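Local atomic coordinates of RND efflux system, outer membrane lipoprotein, NodT family (Burkholderia mallei, PDB entry 6U94), a protein that belongs to the outer membrane factor family and probably serves as the outer-membrane channel component of an RND-type efflux system. Residues A[272-275]-A[276-280]; A[245-249]-A[250-254]. One frame throughout, in Å; residues are numbered along the deposited sequence.

Contact 1. Residues A[272-275]-A[276-280]; sequences AGLP and STLLE
Leu274 and Leu278 both turn CG anti to their own carbonyl carbon (chi1 -73° and -71°), and this brings the two isobutyl groups together at the start of a 3-10 turn. The turn begins after Pro275, where an extended stretch ends. Its first backbone bond runs from Leu278 N to Pro275 O, 3.1 Å long. The next bonds, from Leu279 N to Ser276 O and from Glu280 N to Thr277 O, keep the same three-residue spacing.

The apolar part is small. Leu278 CD1 comes within 3.9 Å of Leu274 CB and within 4.0 Å of Leu274 CD2. The two side chains meet at a slant, and a single methyl of Leu278 does the touching. The same methyl lies 4.2 Å from Pro275 CD. Both leucines are buried, and Trp459, in a loop, touches both.

Pro275 and Thr277 lie on the exposed side. Thr277 OG1 is beside the proline ring, 3.6 Å from Pro275 CB, in van der Waals contact. Ser276 is buried, and its CB points away from residues 272-275. Its single hydroxyl hydrogen is shared between, or alternates between, the backbone oxygens of Ile310 and Pro308. Further backbone bonds join Gly273, Leu274 and Ser276 to Thr313, Leu312 and Ile310, an antiparallel order that ties this loop to the chain beyond helix 299-306. Leu279 covers Phe375 and Val378 of helix 362-415.

Pro275 O is also covered by the side chain of the residue that donates to it: Leu278 CG lies 3.4 Å from that oxygen.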
ATOM      1  N   ALA A 272       5.230  12.656 -14.005  1.00 72.00           N
ATOM      2  CA  ALA A 272       4.914  12.109 -15.315  1.00 66.83           C
ATOM      3  C   ALA A 272       6.193  11.723 -16.047  1.00 65.38           C
ATOM      4  O   ALA A 272       7.195  12.441 -15.999  1.00 64.92           O
ATOM      5  CB  ALA A 272       4.122  13.125 -16.137  1.00 61.61           C
ATOM      6  N   GLY A 273       6.157  10.574 -16.719  1.00 65.94           N
ATOM      7  CA  GLY A 273       7.262  10.164 -17.564  1.00 63.47           C
ATOM      8  C   GLY A 273       8.446   9.548 -16.850  1.00 67.07           C
ATOM      9  O   GLY A 273       9.588   9.773 -17.260  1.00 67.26           O
ATOM     10  N   LEU A 274       8.212   8.771 -15.801  1.00 61.83           N
ATOM     11  CA  LEU A 274       9.314   8.137 -15.093  1.00 59.36           C
ATOM     12  C   LEU A 274      10.001   7.117 -15.999  1.00 60.54           C
ATOM     13  O   LEU A 274       9.326   6.257 -16.579  1.00 60.68           O
ATOM     14  CB  LEU A 274       8.811   7.462 -13.818  1.00 54.59           C
ATOM     15  CG  LEU A 274       8.433   8.436 -12.704  1.00 55.59           C
ATOM     16  CD1 LEU A 274       7.982   7.690 -11.460  1.00 54.21           C
ATOM     17  CD2 LEU A 274       9.604   9.358 -12.394  1.00 52.53           C
ATOM     18  N   PRO A 275      11.325   7.183 -16.149  1.00 56.61           N
ATOM     19  CA  PRO A 275      12.011   6.235 -17.037  1.00 52.86           C
ATOM     20  C   PRO A 275      12.093   4.840 -16.433  1.00 51.00           C
ATOM     21  O   PRO A 275      12.235   4.666 -15.219  1.00 53.45           O
ATOM     22  CB  PRO A 275      13.405   6.851 -17.207  1.00 56.28           C
ATOM     23  CG  PRO A 275      13.601   7.686 -15.976  1.00 56.73           C
ATOM     24  CD  PRO A 275      12.232   8.215 -15.621  1.00 57.09           C
ATOM     25  N   SER A 276      11.997   3.836 -17.308  1.00 50.67           N
ATOM     26  CA  SER A 276      12.111   2.447 -16.878  1.00 51.92           C
ATOM     27  C   SER A 276      13.492   2.120 -16.320  1.00 50.15           C
ATOM     28  O   SER A 276      13.638   1.131 -15.592  1.00 47.58           O
ATOM     29  CB  SER A 276      11.786   1.516 -18.045  1.00 52.75           C
ATOM     30  OG  SER A 276      12.437   1.952 -19.227  1.00 55.10           O
ATOM     31  N   THR A 277      14.507   2.927 -16.641  1.00 47.88           N
ATOM     32  CA  THR A 277      15.841   2.697 -16.098  1.00 53.18           C
ATOM     33  C   THR A 277      15.872   2.834 -14.583  1.00 61.93           C
ATOM     34  O   THR A 277      16.838   2.392 -13.952  1.00 64.81           O
ATOM     35  CB  THR A 277      16.844   3.663 -16.727  1.00 54.57           C
ATOM     36  OG1 THR A 277      16.399   5.011 -16.545  1.00 58.96           O
ATOM     37  CG2 THR A 277      16.997   3.375 -18.215  1.00 51.95           C
ATOM     38  N   LEU A 278      14.837   3.433 -13.984  1.00 59.46           N
ATOM     39  CA  LEU A 278      14.733   3.442 -12.529  1.00 55.92           C
ATOM     40  C   LEU A 278      14.712   2.029 -11.965  1.00 53.63           C
ATOM     41  O   LEU A 278      15.189   1.801 -10.847  1.00 52.47           O
ATOM     42  CB  LEU A 278      13.475   4.194 -12.092  1.00 54.32           C
ATOM     43  CG  LEU A 278      13.427   5.711 -12.267  1.00 53.06           C
ATOM     44  CD1 LEU A 278      12.032   6.225 -11.921  1.00 52.24           C
ATOM     45  CD2 LEU A 278      14.478   6.391 -11.405  1.00 48.63           C
ATOM     46  N   LEU A 279      14.162   1.071 -12.718  1.00 47.70           N
ATOM     47  CA  LEU A 279      14.085  -0.309 -12.255  1.00 46.57           C
ATOM     48  C   LEU A 279      15.449  -0.981 -12.165  1.00 51.23           C
ATOM     49  O   LEU A 279      15.544  -2.077 -11.600  1.00 51.61           O
ATOM     50  CB  LEU A 279      13.164  -1.118 -13.170  1.00 47.55           C
ATOM     51  CG  LEU A 279      11.746  -0.550 -13.338  1.00 52.52           C
ATOM     52  CD1 LEU A 279      10.823  -1.558 -14.008  1.00 49.68           C
ATOM     53  CD2 LEU A 279      11.170  -0.112 -12.006  1.00 48.88           C
ATOM     54  N   GLU A 280      16.502  -0.358 -12.704  1.00 52.43           N
ATOM     55  CA  GLU A 280      17.847  -0.885 -12.502  1.00 54.76           C
ATOM     56  C   GLU A 280      18.227  -0.897 -11.027  1.00 56.83           C
ATOM     57  O   GLU A 280      19.083  -1.690 -10.618  1.00 57.16           O
ATOM     58  CB  GLU A 280      18.862  -0.068 -13.301  1.00 54.39           C
ATOM     59  CG  GLU A 280      18.719  -0.181 -14.809  1.00 54.71           C
ATOM     60  CD  GLU A 280      19.461   0.914 -15.550  1.00 60.03           C
ATOM     61  OE1 GLU A 280      20.095   1.763 -14.886  1.00 64.41           O
ATOM     62  OE2 GLU A 280      19.410   0.929 -16.797  1.00 61.42           O
TER

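Contact 2. Residues A[245-249]-A[250-254]; sequences VLIGG and PLPAG
The peptide group after Pro250 is the flat group nearest Ile247, and one of its faces is covered by the isoleucine tip. Ile247 CD1 lies over this face near the oxygen end, 3.5 Å from Pro250 O. Gly249 O approaches the same face and comes within 2.9 Å of Pro250 C, a carbonyl-to-carbonyl approach common in polyproline II-like chain. Pro250, Leu251 and Pro252 all have such backbone angles, so this is an extended connection between helix 211-247 and the short, weakly bonded helix 253-256. Pro252 CD is more distant, 4.3 Å from Ile247 CD1.

The closest apolar touch is between methyls. Ile247 CD1 meets Leu251 CD2 at 3.6 Å, and the two side chains cross at about a right angle. The CB of Ile247 points toward residues 250-254. With CG1 between the backbone N and the carbonyl carbon (chi1 63°) and the chain then extended, CD1 reaches Leu251. Leu251 starts away from the preceding residues, but its end bends back to them.

Two glycines make the change of direction. Gly248 leaves helical geometry with a positive phi of 77°. Gly249 is almost fully extended, and it delivers the chain to Pro250 through a trans peptide.

Leu251 also rests on Glu240 and Leu243, so it folds back along helix 211-247. Pro252 packs on Gln57, Gln60 and Leu61 of helix 56-67. Leu246 lies against helices 72-86 and 156-203, while Arg70, between helices 56-67 and 72-86, hydrogen-bonds to the carbonyl oxygens of Val245 and Leu246.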
ATOM      1  N   VAL A 245       7.997  -0.015  17.105  1.00 89.78           N
ATOM      2  CA  VAL A 245       8.932  -1.063  16.710  1.00 91.83           C
ATOM      3  C   VAL A 245       9.715  -0.642  15.473  1.00 93.41           C
ATOM      4  O   VAL A 245      10.928  -0.871  15.379  1.00 94.91           O
ATOM      5  CB  VAL A 245       8.182  -2.390  16.477  1.00 91.63           C
ATOM      6  CG1 VAL A 245       9.127  -3.449  15.922  1.00 90.85           C
ATOM      7  CG2 VAL A 245       7.536  -2.870  17.764  1.00 91.53           C
ATOM      8  N   LEU A 246       9.036  -0.011  14.512  1.00 85.96           N
ATOM      9  CA  LEU A 246       9.676   0.313  13.241  1.00 86.69           C
ATOM     10  C   LEU A 246      10.748   1.382  13.405  1.00 90.48           C
ATOM     11  O   LEU A 246      11.779   1.340  12.723  1.00 93.21           O
ATOM     12  CB  LEU A 246       8.628   0.758  12.223  1.00 81.89           C
ATOM     13  CG  LEU A 246       7.809  -0.367  11.595  1.00 80.96           C
ATOM     14  CD1 LEU A 246       6.727   0.203  10.692  1.00 75.99           C
ATOM     15  CD2 LEU A 246       8.717  -1.312  10.824  1.00 80.54           C
ATOM     16  N   ILE A 247      10.525   2.356  14.291  1.00 91.12           N
ATOM     17  CA  ILE A 247      11.526   3.393  14.519  1.00 96.34           C
ATOM     18  C   ILE A 247      12.518   3.017  15.611  1.00103.69           C
ATOM     19  O   ILE A 247      13.507   3.742  15.810  1.00110.48           O
ATOM     20  CB  ILE A 247      10.871   4.744  14.867  1.00 93.15           C
ATOM     21  CG1 ILE A 247      10.082   4.637  16.171  1.00 92.88           C
ATOM     22  CG2 ILE A 247       9.974   5.210  13.725  1.00 89.31           C
ATOM     23  CD1 ILE A 247       9.638   5.975  16.719  1.00 92.38           C
ATOM     24  N   GLY A 248      12.296   1.913  16.319  1.00 93.41           N
ATOM     25  CA  GLY A 248      13.234   1.447  17.319  1.00102.26           C
ATOM     26  C   GLY A 248      13.217   2.198  18.629  1.00108.91           C
ATOM     27  O   GLY A 248      14.155   2.046  19.421  1.00115.30           O
ATOM     28  N   GLY A 249      12.188   2.998  18.890  1.00107.65           N
ATOM     29  CA  GLY A 249      12.110   3.753  20.118  1.00109.39           C
ATOM     30  C   GLY A 249      10.752   4.389  20.327  1.00104.31           C
ATOM     31  O   GLY A 249       9.822   4.202  19.535  1.00101.73           O
ATOM     32  N   PRO A 250      10.613   5.155  21.411  1.00104.04           N
ATOM     33  CA  PRO A 250       9.336   5.821  21.684  1.00103.74           C
ATOM     34  C   PRO A 250       8.976   6.816  20.591  1.00102.91           C
ATOM     35  O   PRO A 250       9.840   7.363  19.904  1.00103.59           O
ATOM     36  CB  PRO A 250       9.583   6.526  23.024  1.00108.48           C
ATOM     37  CG  PRO A 250      10.714   5.778  23.644  1.00101.82           C
ATOM     38  CD  PRO A 250      11.583   5.350  22.501  1.00106.28           C
ATOM     39  N   LEU A 251       7.669   7.047  20.438  1.00103.01           N
ATOM     40  CA  LEU A 251       7.178   7.942  19.400  1.00100.21           C
ATOM     41  C   LEU A 251       7.377   9.398  19.817  1.00101.57           C
ATOM     42  O   LEU A 251       7.173   9.742  20.985  1.00102.00           O
ATOM     43  CB  LEU A 251       5.700   7.684  19.120  1.00101.77           C
ATOM     44  CG  LEU A 251       5.295   6.264  18.718  1.00101.18           C
ATOM     45  CD1 LEU A 251       3.815   6.206  18.378  1.00 97.49           C
ATOM     46  CD2 LEU A 251       6.134   5.772  17.552  1.00 99.26           C
ATOM     47  N   PRO A 252       7.779  10.264  18.890  1.00101.38           N
ATOM     48  CA  PRO A 252       7.915  11.687  19.218  1.00106.20           C
ATOM     49  C   PRO A 252       6.567  12.327  19.505  1.00109.49           C
ATOM     50  O   PRO A 252       5.517  11.873  19.048  1.00108.14           O
ATOM     51  CB  PRO A 252       8.562  12.285  17.962  1.00101.46           C
ATOM     52  CG  PRO A 252       8.229  11.324  16.866  1.00 95.67           C
ATOM     53  CD  PRO A 252       8.201   9.968  17.510  1.00 95.87           C
ATOM     54  N   ALA A 253       6.615  13.415  20.282  1.00114.07           N
ATOM     55  CA  ALA A 253       5.397  14.104  20.692  1.00115.67           C
ATOM     56  C   ALA A 253       4.640  14.702  19.512  1.00116.21           C
ATOM     57  O   ALA A 253       3.451  15.006  19.646  1.00119.23           O
ATOM     58  CB  ALA A 253       5.729  15.199  21.707  1.00118.43           C
ATOM     59  N   GLY A 254       5.297  14.875  18.363  1.00113.80           N
ATOM     60  CA  GLY A 254       4.600  15.387  17.197  1.00112.37           C
ATOM     61  C   GLY A 254       3.530  14.442  16.684  1.00109.38           C
ATOM     62  O   GLY A 254       2.505  14.885  16.158  1.00107.47           O
TER

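How the contacts relate
Contact 2 comes first along the chain. It ends helix 211-247, and contact 1 follows in the loop between helices 253-256 and 283-294. The two do not touch: their centres are 33 Å apart and their nearest atoms about 23 Å. Both are local contacts in which a leucine packs near prolines, contact 1 at the start of a 3-10 turn, contact 2 in an extended connection. Only contact 1 has a hydrogen bond between its segments. Contact 2 lies at the surface beside helices 56-67 and 156-203, while contact 1 is largely buried beside helix 362-415. A glycerol, probably from the crystallisation liquor, lies about 4 Å from the Pro275 side chain and is hydrogen-bonded to Gly273 O.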